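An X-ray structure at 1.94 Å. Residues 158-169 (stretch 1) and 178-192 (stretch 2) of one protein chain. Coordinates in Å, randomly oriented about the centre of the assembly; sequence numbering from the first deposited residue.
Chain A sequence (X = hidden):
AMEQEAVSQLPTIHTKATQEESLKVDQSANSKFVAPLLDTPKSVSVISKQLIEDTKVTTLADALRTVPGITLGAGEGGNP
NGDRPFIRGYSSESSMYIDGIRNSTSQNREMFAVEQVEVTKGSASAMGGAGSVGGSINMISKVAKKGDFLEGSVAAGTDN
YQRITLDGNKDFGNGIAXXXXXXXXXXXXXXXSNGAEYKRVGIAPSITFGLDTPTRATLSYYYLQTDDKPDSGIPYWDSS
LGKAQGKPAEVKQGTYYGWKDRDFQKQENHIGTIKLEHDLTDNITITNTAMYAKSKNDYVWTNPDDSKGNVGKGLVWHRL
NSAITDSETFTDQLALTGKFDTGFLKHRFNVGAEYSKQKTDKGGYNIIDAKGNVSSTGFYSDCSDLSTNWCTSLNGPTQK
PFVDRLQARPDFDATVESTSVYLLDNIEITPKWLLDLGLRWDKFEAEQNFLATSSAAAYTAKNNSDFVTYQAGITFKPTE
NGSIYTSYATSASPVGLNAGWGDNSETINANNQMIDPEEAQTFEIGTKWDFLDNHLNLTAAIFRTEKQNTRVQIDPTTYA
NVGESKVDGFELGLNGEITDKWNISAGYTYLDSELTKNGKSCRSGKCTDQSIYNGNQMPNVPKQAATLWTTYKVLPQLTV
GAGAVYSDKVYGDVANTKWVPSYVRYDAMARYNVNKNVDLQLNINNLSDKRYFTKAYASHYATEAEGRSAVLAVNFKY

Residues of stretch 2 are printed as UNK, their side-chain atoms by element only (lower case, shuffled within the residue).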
ATOM      1  N   THR A 158      16.025  -0.833 -20.192  1.00 22.43           N
ATOM      2  CA  THR A 158      17.329  -1.208 -19.689  1.00 27.52           C
ATOM      3  C   THR A 158      17.178  -2.228 -18.546  1.00 32.78           C
ATOM      4  O   THR A 158      16.094  -2.338 -17.916  1.00 24.96           O
ATOM      5  CB  THR A 158      18.077   0.028 -19.202  1.00 26.95           C
ATOM      6  OG1 THR A 158      17.224   0.755 -18.315  1.00 26.16           O
ATOM      7  CG2 THR A 158      18.440   0.926 -20.382  1.00 29.14           C
ATOM      8  N   ASP A 159      18.253  -2.972 -18.308  1.00 25.05           N
ATOM      9  CA  ASP A 159      18.291  -4.050 -17.298  1.00 27.53           C
ATOM     10  C   ASP A 159      17.191  -5.075 -17.512  1.00 28.93           C
ATOM     11  O   ASP A 159      16.522  -5.519 -16.570  1.00 23.77           O
ATOM     12  CB  ASP A 159      18.286  -3.460 -15.883  1.00 25.80           C
ATOM     13  CG  ASP A 159      19.631  -2.843 -15.514  1.00 28.78           C
ATOM     14  OD1 ASP A 159      20.664  -3.469 -15.842  1.00 31.81           O
ATOM     15  OD2 ASP A 159      19.689  -1.731 -14.932  1.00 26.61           O
ATOM     16  N   ASN A 160      17.039  -5.462 -18.782  1.00 21.94           N
ATOM     17  CA  ASN A 160      16.207  -6.586 -19.205  1.00 23.54           C
ATOM     18  C   ASN A 160      14.738  -6.439 -18.815  1.00 24.12           C
ATOM     19  O   ASN A 160      14.087  -7.397 -18.449  1.00 24.69           O
ATOM     20  CB  ASN A 160      16.775  -7.905 -18.689  1.00 25.55           C
ATOM     21  CG  ASN A 160      18.080  -8.265 -19.390  1.00 42.33           C
ATOM     22  OD1 ASN A 160      18.186  -8.151 -20.609  1.00 40.02           O
ATOM     23  ND2 ASN A 160      19.087  -8.656 -18.623  1.00 40.01           N
ATOM     24  N   TYR A 161      14.240  -5.227 -18.944  1.00 21.97           N
ATOM     25  CA  TYR A 161      12.804  -4.947 -18.833  1.00 20.67           C
ATOM     26  C   TYR A 161      12.091  -5.303 -20.128  1.00 24.14           C
ATOM     27  O   TYR A 161      12.495  -4.861 -21.209  1.00 24.24           O
ATOM     28  CB  TYR A 161      12.670  -3.470 -18.533  1.00 20.88           C
ATOM     29  CG  TYR A 161      11.288  -2.889 -18.367  1.00 23.30           C
ATOM     30  CD1 TYR A 161      10.430  -2.745 -19.457  1.00 22.30           C
ATOM     31  CD2 TYR A 161      10.866  -2.396 -17.136  1.00 23.30           C
ATOM     32  CE1 TYR A 161       9.195  -2.156 -19.315  1.00 22.80           C
ATOM     33  CE2 TYR A 161       9.628  -1.804 -16.985  1.00 23.28           C
ATOM     34  CZ  TYR A 161       8.798  -1.672 -18.079  1.00 25.12           C
ATOM     35  OH  TYR A 161       7.570  -1.076 -17.949  1.00 25.03           O
ATOM     36  N   GLN A 162      11.048  -6.119 -20.026  1.00 21.16           N
ATOM     37  CA  GLN A 162      10.115  -6.342 -21.141  1.00 22.69           C
ATOM     38  C   GLN A 162       8.724  -6.442 -20.597  1.00 23.81           C
ATOM     39  O   GLN A 162       8.495  -7.169 -19.635  1.00 21.84           O
ATOM     40  CB  GLN A 162      10.447  -7.649 -21.885  1.00 26.16           C
ATOM     41  CG  GLN A 162      11.874  -7.709 -22.408  1.00 36.18           C
ATOM     42  CD  GLN A 162      12.290  -9.129 -22.760  1.00 53.74           C
ATOM     43  OE1 GLN A 162      11.492  -9.906 -23.270  1.00 52.43           O
ATOM     44  NE2 GLN A 162      13.538  -9.475 -22.474  1.00 70.76           N
ATOM     45  N   ARG A 163       7.784  -5.740 -21.214  1.00 21.61           N
ATOM     46  CA  ARG A 163       6.412  -5.728 -20.729  1.00 20.32           C
ATOM     47  C   ARG A 163       5.439  -5.634 -21.890  1.00 20.92           C
ATOM     48  O   ARG A 163       5.606  -4.790 -22.772  1.00 23.40           O
ATOM     49  CB  ARG A 163       6.204  -4.521 -19.805  1.00 19.86           C
ATOM     50  CG  ARG A 163       4.842  -4.472 -19.133  1.00 22.94           C
ATOM     51  CD  ARG A 163       4.733  -3.223 -18.289  1.00 20.84           C
ATOM     52  NE  ARG A 163       3.435  -3.066 -17.631  1.00 21.06           N
ATOM     53  CZ  ARG A 163       3.093  -3.619 -16.466  1.00 24.63           C
ATOM     54  NH1 ARG A 163       3.926  -4.427 -15.824  1.00 22.62           N
ATOM     55  NH2 ARG A 163       1.898  -3.384 -15.948  1.00 22.42           N
ATOM     56  N   ILE A 164       4.443  -6.495 -21.895  1.00 23.67           N
ATOM     57  CA  ILE A 164       3.375  -6.414 -22.886  1.00 24.00           C
ATOM     58  C   ILE A 164       2.068  -6.403 -22.142  1.00 24.67           C
ATOM     59  O   ILE A 164       1.849  -7.224 -21.247  1.00 20.58           O
ATOM     60  CB  ILE A 164       3.411  -7.642 -23.833  1.00 29.07           C
ATOM     61  CG1 ILE A 164       4.694  -7.634 -24.659  1.00 35.51           C
ATOM     62  CG2 ILE A 164       2.203  -7.641 -24.768  1.00 33.91           C
ATOM     63  CD1 ILE A 164       5.020  -8.962 -25.309  1.00 41.39           C
ATOM     64  N   THR A 165       1.202  -5.461 -22.483  1.00 27.38           N
ATOM     65  CA  THR A 165      -0.167  -5.495 -22.001  1.00 27.96           C
ATOM     66  C   THR A 165      -1.117  -5.385 -23.183  1.00 29.67           C
ATOM     67  O   THR A 165      -0.788  -4.771 -24.195  1.00 26.67           O
ATOM     68  CB  THR A 165      -0.469  -4.314 -21.066  1.00 28.71           C
ATOM     69  OG1 THR A 165      -0.157  -3.116 -21.741  1.00 32.19           O
ATOM     70  CG2 THR A 165       0.367  -4.371 -19.801  1.00 29.97           C
ATOM     71  N   LEU A 166      -2.288  -5.985 -23.030  1.00 31.28           N
ATOM     72  CA  LEU A 166      -3.371  -5.905 -24.010  1.00 31.39           C
ATOM     73  C   LEU A 166      -4.659  -5.736 -23.252  1.00 33.21           C
ATOM     74  O   LEU A 166      -4.866  -6.399 -22.244  1.00 32.80           O
ATOM     75  CB  LEU A 166      -3.438  -7.181 -24.844  1.00 37.51           C
ATOM     76  CG  LEU A 166      -2.847  -6.978 -26.232  1.00 60.49           C
ATOM     77  CD1 LEU A 166      -1.518  -7.701 -26.331  1.00 65.53           C
ATOM     78  CD2 LEU A 166      -3.813  -7.458 -27.301  1.00 59.88           C
ATOM     79  N   ASP A 167      -5.517  -4.831 -23.714  1.00 28.33           N
ATOM     80  CA  ASP A 167      -6.781  -4.509 -23.026  1.00 28.32           C
ATOM     81  C   ASP A 167      -7.876  -4.359 -24.115  1.00 31.31           C
ATOM     82  O   ASP A 167      -7.861  -3.401 -24.874  1.00 36.56           O
ATOM     83  CB  ASP A 167      -6.614  -3.208 -22.259  1.00 31.83           C
ATOM     84  CG  ASP A 167      -7.847  -2.818 -21.433  1.00 47.39           C
ATOM     85  OD1 ASP A 167      -8.820  -3.596 -21.393  1.00 55.89           O
ATOM     86  OD2 ASP A 167      -7.846  -1.710 -20.823  1.00 42.68           O
ATOM     87  N   GLY A 168      -8.786  -5.310 -24.193  1.00 28.81           N
ATOM     88  CA  GLY A 168      -9.853  -5.275 -25.210  1.00 30.58           C
ATOM     89  C   GLY A 168     -11.223  -5.286 -24.572  1.00 32.59           C
ATOM     90  O   GLY A 168     -11.469  -6.030 -23.621  1.00 28.83           O
ATOM     91  N   ASN A 169     -12.122  -4.455 -25.097  1.00 31.82           N
ATOM     92  CA  ASN A 169     -13.486  -4.349 -24.595  1.00 29.38           C
ATOM     93  C   ASN A 169     -14.479  -4.406 -25.780  1.00 33.43           C
ATOM     94  O   ASN A 169     -14.367  -3.632 -26.716  1.00 37.14           O
ATOM     95  CB  ASN A 169     -13.632  -3.023 -23.861  1.00 26.05           C
ATOM     96  CG  ASN A 169     -14.967  -2.874 -23.165  1.00 35.92           C
ATOM     97  OD1 ASN A 169     -15.078  -3.129 -21.981  1.00 31.82           O
ATOM     98  ND2 ASN A 169     -15.987  -2.440 -23.901  1.00 32.67           N
ATOM     99  N   UNK A 178     -17.988  -7.057 -22.605  1.00 27.54           N
ATOM    100  CA  UNK A 178     -16.989  -7.925 -21.987  1.00 27.95           C
ATOM    101  C   UNK A 178     -15.633  -7.319 -22.218  1.00 29.88           C
ATOM    102  O   UNK A 178     -15.417  -6.643 -23.217  1.00 27.27           O
ATOM    103  c   UNK A 178     -17.052  -9.335 -22.563  1.00 29.20           C
ATOM    104  N   UNK A 179     -14.725  -7.512 -21.259  1.00 26.64           N
ATOM    105  CA  UNK A 179     -13.418  -6.876 -21.313  1.00 22.91           C
ATOM    106  C   UNK A 179     -12.384  -7.874 -20.799  1.00 21.61           C
ATOM    107  O   UNK A 179     -12.688  -8.706 -19.960  1.00 21.78           O
ATOM    108  n   UNK A 179     -11.091  -2.721 -19.831  1.00 25.76           N
ATOM    109  n   UNK A 179      -9.978  -0.727 -19.646  1.00 38.08           N
ATOM    110  c   UNK A 179     -11.055  -1.458 -19.425  1.00 34.86           C
ATOM    111  c   UNK A 179     -12.239  -3.597 -19.657  1.00 31.32           C
ATOM    112  n   UNK A 179     -12.093  -0.928 -18.793  1.00 37.66           N
ATOM    113  c   UNK A 179     -13.416  -5.627 -20.451  1.00 26.62           C
ATOM    114  c   UNK A 179     -12.142  -4.828 -20.527  1.00 31.62           C
ATOM    115  N   UNK A 180     -11.180  -7.826 -21.342  1.00 25.65           N
ATOM    116  CA  UNK A 180     -10.087  -8.612 -20.782  1.00 25.78           C
ATOM    117  C   UNK A 180      -8.793  -7.831 -20.895  1.00 29.36           C
ATOM    118  O   UNK A 180      -8.509  -7.235 -21.933  1.00 31.34           O
ATOM    119  c   UNK A 180      -8.893 -10.814 -20.733  1.00 32.85           C
ATOM    120  c   UNK A 180      -9.952  -9.982 -21.452  1.00 27.44           C
ATOM    121  c   UNK A 180      -9.594  -9.841 -22.913  1.00 32.25           C
ATOM    122  N   UNK A 181      -8.031  -7.782 -19.799  1.00 26.46           N
ATOM    123  CA  UNK A 181      -6.665  -7.250 -19.825  1.00 25.00           C
ATOM    124  C   UNK A 181      -5.700  -8.400 -19.557  1.00 26.65           C
ATOM    125  O   UNK A 181      -6.009  -9.311 -18.794  1.00 22.78           O
ATOM    126  c   UNK A 181      -6.496  -6.142 -18.800  1.00 28.66           C
ATOM    127  N   UNK A 182      -4.567  -8.393 -20.236  1.00 25.02           N
ATOM    128  CA  UNK A 182      -3.589  -9.461 -20.091  1.00 25.41           C
ATOM    129  C   UNK A 182      -2.229  -8.806 -19.923  1.00 23.40           C
ATOM    130  O   UNK A 182      -1.990  -7.720 -20.446  1.00 26.38           O
ATOM    131  c   UNK A 182      -2.758 -11.647 -20.988  1.00 36.91           C
ATOM    132  c   UNK A 182      -3.563 -10.411 -21.307  1.00 32.72           C
ATOM    133  c   UNK A 182      -4.967 -10.848 -21.694  1.00 40.25           C
ATOM    134  N   UNK A 183      -1.355  -9.470 -19.175  1.00 22.10           N
ATOM    135  CA  UNK A 183      -0.065  -8.912 -18.799  1.00 20.22           C
ATOM    136  C   UNK A 183       0.986 -10.002 -18.875  1.00 17.62           C
ATOM    137  O   UNK A 183       0.780 -11.106 -18.374  1.00 19.35           O
ATOM    138  c   UNK A 183      -0.091  -8.353 -17.360  1.00 21.92           C
ATOM    139  c   UNK A 183       1.829  -6.725 -17.363  1.00 22.22           C
ATOM    140  c   UNK A 183       1.284  -7.999 -16.757  1.00 20.63           C
ATOM    141  c   UNK A 183       1.215  -7.891 -15.228  1.00 23.76           C
ATOM    142  N   UNK A 184       2.117  -9.628 -19.459  1.00 21.42           N
ATOM    143  CA  UNK A 184       3.368 -10.359 -19.344  1.00 22.55           C
ATOM    144  C   UNK A 184       4.475  -9.390 -19.021  1.00 22.15           C
ATOM    145  O   UNK A 184       4.645  -8.389 -19.697  1.00 21.04           O
ATOM    146  N   UNK A 185       5.249  -9.670 -17.972  1.00 22.27           N
ATOM    147  CA  UNK A 185       6.227  -8.694 -17.513  1.00 19.93           C
ATOM    148  C   UNK A 185       7.464  -9.335 -16.922  1.00 22.00           C
ATOM    149  O   UNK A 185       7.364 -10.303 -16.188  1.00 21.22           O
ATOM    150  n   UNK A 185       6.670  -5.513 -16.254  1.00 20.34           N
ATOM    151  c   UNK A 185       7.659  -4.912 -15.611  1.00 21.87           C
ATOM    152  c   UNK A 185       7.572  -6.990 -14.929  1.00 18.42           C
ATOM    153  c   UNK A 185       5.624  -7.792 -16.447  1.00 22.38           C
ATOM    154  n   UNK A 185       8.208  -5.784 -14.789  1.00 19.93           N
ATOM    155  c   UNK A 185       6.600  -6.824 -15.861  1.00 19.00           C
ATOM    156  N   UNK A 186       8.622  -8.764 -17.229  1.00 21.02           N
ATOM    157  CA  UNK A 186       9.872  -9.116 -16.526  1.00 21.79           C
ATOM    158  C   UNK A 186      10.764  -7.917 -16.452  1.00 21.93           C
ATOM    159  O   UNK A 186      10.769  -7.064 -17.365  1.00 21.29           O
ATOM    160  o   UNK A 186      13.192 -10.686 -19.603  1.00 55.90           O
ATOM    161  n   UNK A 186      11.686 -12.244 -19.085  1.00 41.57           N
ATOM    162  c   UNK A 186      12.097 -11.000 -19.140  1.00 39.23           C
ATOM    163  c   UNK A 186      10.626 -10.264 -17.201  1.00 25.51           C
ATOM    164  c   UNK A 186      11.144  -9.937 -18.592  1.00 28.27           C
ATOM    165  N   UNK A 187      11.522  -7.830 -15.361  1.00 19.53           N
ATOM    166  CA  UNK A 187      12.590  -6.854 -15.254  1.00 17.43           C
ATOM    167  C   UNK A 187      13.572  -7.260 -14.172  1.00 20.73           C
ATOM    168  O   UNK A 187      13.200  -7.931 -13.196  1.00 18.51           O
ATOM    169  n   UNK A 187      12.400  -4.550 -12.739  1.00 19.97           N
ATOM    170  c   UNK A 187      11.586  -5.228 -13.538  1.00 22.10           C
ATOM    171  o   UNK A 187      10.486  -5.643 -13.169  1.00 21.04           O
ATOM    172  c   UNK A 187      12.050  -5.433 -14.980  1.00 19.93           C
ATOM    173  N   UNK A 188      14.819  -6.852 -14.347  1.00 17.60           N
ATOM    174  CA  UNK A 188      15.802  -6.880 -13.275  1.00 19.85           C
ATOM    175  C   UNK A 188      15.715  -5.553 -12.565  1.00 20.10           C
ATOM    176  O   UNK A 188      15.411  -4.543 -13.186  1.00 20.05           O
ATOM    177  o   UNK A 188      19.634  -7.548 -14.978  1.00 36.39           O
ATOM    178  c   UNK A 188      17.417  -8.371 -14.522  1.00 26.27           C
ATOM    179  c   UNK A 188      17.214  -7.052 -13.826  1.00 22.39           C
ATOM    180  o   UNK A 188      18.958  -9.398 -15.967  1.00 35.50           O
ATOM    181  c   UNK A 188      18.774  -8.439 -15.208  1.00 33.46           C
ATOM    182  N   UNK A 189      15.976  -5.547 -11.260  1.00 20.83           N
ATOM    183  CA  UNK A 189      15.995  -4.300 -10.519  1.00 19.48           C
ATOM    184  C   UNK A 189      17.072  -3.405 -11.137  1.00 21.08           C
ATOM    185  O   UNK A 189      18.238  -3.801 -11.262  1.00 20.53           O
ATOM    186  c   UNK A 189      16.552  -3.537  -6.774  1.00 24.36           C
ATOM    187  c   UNK A 189      16.194  -3.271  -8.227  1.00 21.25           C
ATOM    188  c   UNK A 189      16.420  -2.262  -5.935  1.00 22.55           C
ATOM    189  n   UNK A 189      17.021  -2.413  -4.579  1.00 24.63           N
ATOM    190  c   UNK A 189      16.283  -4.535  -9.046  1.00 20.87           C
ATOM    191  N   UNK A 190      16.691  -2.189 -11.484  1.00 20.57           N
ATOM    192  CA  UNK A 190      17.575  -1.317 -12.262  1.00 23.96           C
ATOM    193  C   UNK A 190      18.805  -0.921 -11.464  1.00 21.74           C
ATOM    194  O   UNK A 190      18.702  -0.487 -10.300  1.00 21.13           O
ATOM    195  c   UNK A 190      16.817  -0.058 -12.681  1.00 26.34           C
ATOM    196  N   UNK A 191      19.970  -1.115 -12.071  1.00 23.16           N
ATOM    197  CA  UNK A 191      21.239  -0.730 -11.459  1.00 23.66           C
ATOM    198  C   UNK A 191      21.805  -1.750 -10.504  1.00 23.72           C
ATOM    199  O   UNK A 191      22.906  -1.581  -9.977  1.00 21.50           O
ATOM    200  N   UNK A 192      21.069  -2.823 -10.278  1.00 23.04           N
ATOM    201  CA  UNK A 192      21.506  -3.867  -9.334  1.00 23.76           C
ATOM    202  C   UNK A 192      21.868  -5.162 -10.069  1.00 30.44           C
ATOM    203  O   UNK A 192      21.059  -6.096 -10.111  1.00 34.88           O
ATOM    204  c   UNK A 192      19.599  -5.406  -6.295  1.00 21.93           C
ATOM    205  c   UNK A 192      20.372  -4.172  -8.343  1.00 23.74           C
ATOM    206  o   UNK A 192      18.793  -6.199  -6.783  1.00 23.16           O
ATOM    207  c   UNK A 192      20.785  -4.929  -7.098  1.00 28.11           C
ATOM    208  n   UNK A 192      19.501  -4.956  -5.053  1.00 23.65           N
TER
HETATM  209  O   HOH W   1      14.733  -3.187 -15.439  1.00 22.89           O
HETATM  210  O   HOH W   2      21.213  -5.912 -16.565  1.00 41.66           O

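Position 178 carries one side-chain carbon, its CA-to-CB bond pointing away from stretch 1, while its backbone O takes a CA-H contact from Asn-169 CA at 3.3 Å; it is Ala-178. Position 179 has three carbons, a nitrogen, then a carbon bearing two nitrogens, and two of its nitrogens meet the carboxylate of Asp-167. It is Arg-179. All extended, it reaches Asp-167 two-pronged, Arg-179 NE to Asp-167 OD1 at 2.9 Å and NH2 to OD2 at 2.6 Å, a salt bridge set diagonally across the strands.

Position 180 has one carbon forked into two. Opposite Gly-168, it trades backbone bonds with it: the position's N to Gly-168 O at 2.9 Å, and Gly-168 N to its O at 3.0 Å. This is Val-180. The single carbon at 181, on the face of Asp-167, makes Ala-181. The three-carbon fork at 182 faces the same way as Leu-166 and marks Val-182. At 183, four carbons fork at the second, one tip lying 3.7 Å from Thr-165 CG2 and over one face of the Arg-163 guanidinium: Leu-183, with CD1 that tip.

Position 184 has no side-chain atoms, so it is Gly-184; its N donates to Ile-164 O at 3.0 Å, though there is room for a CB. Position 185 has a carbon and a five-membered ring with two nitrogens, which turns an edge to the face of Tyr-161, planes at 80°. It is His-185, and its ND1 lies 3.0 Å from Arg-163 NH1.

Position 186 has three carbons, the third bearing O and N, beside Gln-162; it is Gln-186, and its N donates to Gln-162 O at 2.9 Å. Position 187 has two carbons, the second carrying an O and an N, and its CB lies 3.9 Å from Tyr-161 CD2. It is Asn-187, whose OD1 accepts from His-185 NE2 at 2.8 Å. Position 188 has three carbons ending in two oxygens, one of them 2.8 Å from Asn-160 ND2, which donates to it. It is Glu-188, that oxygen OE2; water 2 donates to both OE1 and Asp-159 OD1, bridging two like charges.

Position 189 has four carbons in a row ending in nitrogen; its CA-to-CB bond points away from stretch 1, and no side-chain atom comes nearer than 7.2 Å to that stretch. It is Lys-189. Position 190 has one carbon, its CB, 4.0 Å from Asp-159 OD2: Ala-190. Position 191 is bare, with phi 84°, which favours Gly-191; its N donates to Asp-159 OD2 at 2.9 Å. Position 192 has three carbons with a terminal O and N, not in contact; it is Gln-192, closing the type II turn.

The rule is an antiparallel ladder: paired backbone bonds at alternate positions set the register, leaving the face of Arg-163 and Asp-167 for specific polar and aromatic contacts, while Asp-159 ties down the turn.

Stretch 2 (178-192) ARVAVLGHQNEKAGQ
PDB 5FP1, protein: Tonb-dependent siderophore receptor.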